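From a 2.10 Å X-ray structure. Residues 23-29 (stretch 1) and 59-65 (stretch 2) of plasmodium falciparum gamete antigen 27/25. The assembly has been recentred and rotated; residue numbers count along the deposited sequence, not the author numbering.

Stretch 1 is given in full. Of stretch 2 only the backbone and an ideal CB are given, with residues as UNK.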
# COMPACT_ATOMS: atom_id res chain seq x y z
N PHE A 23 -3.71 -4.02 -0.32
CA PHE A 23 -4.87 -3.16 -0.32
C PHE A 23 -6.21 -3.89 -0.30
O PHE A 23 -7.15 -3.39 0.29
CB PHE A 23 -4.76 -2.12 -1.46
CG PHE A 23 -3.75 -1.03 -1.18
CD1 PHE A 23 -2.43 -1.16 -1.62
CD2 PHE A 23 -4.08 0.07 -0.39
CE1 PHE A 23 -1.44 -0.21 -1.28
CE2 PHE A 23 -3.10 1.05 -0.04
CZ PHE A 23 -1.77 0.90 -0.49
N HIS A 24 -6.32 -5.06 -0.94
CA HIS A 24 -7.59 -5.79 -0.88
C HIS A 24 -7.72 -6.41 0.49
O HIS A 24 -8.82 -6.47 1.06
CB HIS A 24 -7.68 -6.88 -1.96
CG HIS A 24 -8.02 -6.34 -3.31
ND1 HIS A 24 -9.32 -6.24 -3.77
CD2 HIS A 24 -7.25 -5.79 -4.28
CE1 HIS A 24 -9.33 -5.65 -4.95
NE2 HIS A 24 -8.08 -5.36 -5.29
N ALA A 25 -6.60 -6.83 1.05
CA ALA A 25 -6.68 -7.40 2.40
C ALA A 25 -7.15 -6.27 3.35
O ALA A 25 -7.93 -6.50 4.27
CB ALA A 25 -5.30 -7.95 2.86
N CYS A 26 -6.68 -5.05 3.10
CA CYS A 26 -7.06 -3.92 3.94
C CYS A 26 -8.57 -3.62 3.75
O CYS A 26 -9.30 -3.47 4.73
CB CYS A 26 -6.21 -2.68 3.59
SG CYS A 26 -6.40 -1.31 4.79
N SER A 27 -9.02 -3.53 2.50
CA SER A 27 -10.42 -3.28 2.21
C SER A 27 -11.27 -4.37 2.88
O SER A 27 -12.22 -4.06 3.59
CB SER A 27 -10.65 -3.28 0.71
OG SER A 27 -12.02 -3.02 0.41
N ASP A 28 -10.91 -5.64 2.68
CA ASP A 28 -11.65 -6.74 3.31
C ASP A 28 -11.74 -6.56 4.83
O ASP A 28 -12.81 -6.67 5.44
CB ASP A 28 -11.00 -8.11 3.05
CG ASP A 28 -11.11 -8.56 1.59
OD1 ASP A 28 -11.88 -7.97 0.81
OD2 ASP A 28 -10.42 -9.53 1.24
N TYR A 29 -10.61 -6.29 5.47
CA TYR A 29 -10.61 -6.14 6.91
C TYR A 29 -11.46 -4.96 7.36
O TYR A 29 -12.05 -4.98 8.44
CB TYR A 29 -9.20 -6.00 7.44
CG TYR A 29 -9.07 -6.45 8.85
CD1 TYR A 29 -8.82 -7.77 9.15
CD2 TYR A 29 -9.21 -5.53 9.92
CE1 TYR A 29 -8.69 -8.21 10.48
CE2 TYR A 29 -9.09 -5.95 11.25
CZ TYR A 29 -8.83 -7.29 11.52
OH TYR A 29 -8.71 -7.73 12.82
N UNK A 59 -4.95 -14.94 2.87
CA UNK A 59 -6.06 -15.20 1.98
C UNK A 59 -5.91 -14.45 0.66
O UNK A 59 -6.21 -14.99 -0.40
CB UNK A 59 -7.38 -14.82 2.66
N UNK A 60 -5.43 -13.21 0.73
CA UNK A 60 -5.28 -12.43 -0.50
C UNK A 60 -4.08 -12.89 -1.31
O UNK A 60 -4.11 -12.82 -2.53
CB UNK A 60 -5.15 -10.94 -0.17
N UNK A 61 -3.03 -13.36 -0.63
CA UNK A 61 -1.88 -13.90 -1.32
C UNK A 61 -2.37 -15.12 -2.14
O UNK A 61 -1.91 -15.39 -3.27
CB UNK A 61 -0.77 -14.28 -0.34
N UNK A 62 -3.30 -15.85 -1.56
CA UNK A 62 -3.86 -17.01 -2.23
C UNK A 62 -4.73 -16.52 -3.39
O UNK A 62 -4.59 -17.01 -4.51
CB UNK A 62 -4.66 -17.88 -1.26
N UNK A 63 -5.59 -15.54 -3.15
CA UNK A 63 -6.44 -15.00 -4.22
C UNK A 63 -5.65 -14.46 -5.42
O UNK A 63 -6.08 -14.59 -6.56
CB UNK A 63 -7.32 -13.88 -3.66
N UNK A 64 -4.53 -13.80 -5.17
CA UNK A 64 -3.75 -13.29 -6.29
C UNK A 64 -2.62 -14.23 -6.65
O UNK A 64 -1.71 -13.85 -7.37
CB UNK A 64 -3.19 -11.90 -5.96
N UNK A 65 -2.68 -15.46 -6.13
CA UNK A 65 -1.67 -16.47 -6.43
C UNK A 65 -0.26 -15.93 -6.36
O UNK A 65 0.52 -16.10 -7.29
CB UNK A 65 -1.92 -17.06 -7.82

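Stretch 1 is helical throughout, and the helix of stretch 2, positions 59 to 63, runs against it at 129° between N-to-C directions, with a closest axial approach of 9.6 Å. The nearest CA atoms belong to A25 and position 60, 6.0 Å apart.

Position 59 is helical (phi/psi -54/-40) and its CA-to-CB bond points toward stretch 1, yet the ideal CB has nothing of that stretch within 5.5 Å. With D28 the nearest charge, a long polar or basic chain would be reasonable. The residue is K59, fully extended with all four chi angles t; it stays 5.5 Å or more from stretch 1 and makes no contact.

Position 60 is the tightest. Its CB points toward stretch 1, and the ideal CB lies 4.3 Å from A25 CB and 5.1 Å from H24 CB. A small residue such as Ala or Ser would pack against A25, but reaching the acceptor that the D28 carboxylate offers needs an amide-length chain, Asn or a suitably turned Gln. N60 (chi1 m) brings its amide up to H24, A25 and D28: ND2 comes 3.3 Å from A25 CA, and OD1 3.2 Å from H24 CB. N60 ND2 also donates a weak hydrogen bond to D28 OD2, long at 3.3 Å but nearly straight at 168°.

Positions 61 and 62 are helical and out of reach of stretch 1, which therefore hardly constrains them. They are Q61 and N62, and neither touches it.

Position 63 points toward stretch 1, again with no atom within 5.5 Å of its ideal CB. Only a long chain could bridge this gap to the H24 imidazole or the D28 carboxylate; Lys or Arg would have the length and a charge that suits D28, whereas Gln could reach only through a water. R63 is extended (chi1 to chi3 all t), bringing NH1 to 3.6 Å from H24 ND1. Its link to D28 is through a water, which accepts from R63 NH1 (3.0 Å) and donates to D28 OD2 (2.9 Å) and to N60 OD1 (2.6 Å).

Position 64 leaves helical phi/psi (-98/14), but its N still bonds to the O of position 60 at 2.8 Å. CB points toward stretch 1 from a distance, where the H24 ring awaits; a large aromatic or long polar side chain would suit. Y64 (chi1 m) sets its OH over one face of that ring, 3.0 Å from H24 CD2. The rings are oblique, with planes at 44° and centroids 5.3 Å apart.

Position 65 has left-handed angles (44/51), which favour Gly, Asn or Asp. N65 is out of reach.

Stretch 2, residues 59-65: KNQNRYN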
# COMPACT_ATOMS: atom_id res chain seq x y z
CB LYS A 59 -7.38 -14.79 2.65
CG LYS A 59 -8.63 -15.13 1.85
CD LYS A 59 -9.87 -14.82 2.66
CE LYS A 59 -11.15 -15.13 1.91
NZ LYS A 59 -12.33 -15.01 2.84
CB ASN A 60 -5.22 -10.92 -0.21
CG ASN A 60 -6.62 -10.32 -0.09
OD1 ASN A 60 -7.19 -9.88 -1.07
ND2 ASN A 60 -7.18 -10.35 1.11
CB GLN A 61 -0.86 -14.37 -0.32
CG GLN A 61 -0.05 -13.28 0.27
CD GLN A 61 0.97 -13.80 1.23
OE1 GLN A 61 0.62 -14.33 2.28
NE2 GLN A 61 2.24 -13.67 0.89
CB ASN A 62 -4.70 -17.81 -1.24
CG ASN A 62 -5.03 -19.20 -1.76
OD1 ASN A 62 -4.67 -20.20 -1.13
ND2 ASN A 62 -5.69 -19.27 -2.90
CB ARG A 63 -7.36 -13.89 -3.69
CG ARG A 63 -8.21 -13.24 -4.79
CD ARG A 63 -9.03 -12.04 -4.31
NE ARG A 63 -9.64 -11.34 -5.45
CZ ARG A 63 -10.32 -10.19 -5.38
NH1 ARG A 63 -10.50 -9.57 -4.22
NH2 ARG A 63 -10.80 -9.64 -6.50
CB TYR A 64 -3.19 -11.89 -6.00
CG TYR A 64 -4.28 -10.86 -5.92
CD1 TYR A 64 -4.96 -10.63 -4.73
CD2 TYR A 64 -4.71 -10.19 -7.08
CE1 TYR A 64 -6.06 -9.76 -4.67
CE2 TYR A 64 -5.80 -9.32 -7.04
CZ TYR A 64 -6.47 -9.12 -5.83
OH TYR A 64 -7.59 -8.32 -5.78
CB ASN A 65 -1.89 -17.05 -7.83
CG ASN A 65 -3.30 -17.48 -8.06
OD1 ASN A 65 -3.80 -18.38 -7.39
ND2 ASN A 65 -3.96 -16.83 -9.01
O HOH W 1 -9.75 -10.38 -1.46
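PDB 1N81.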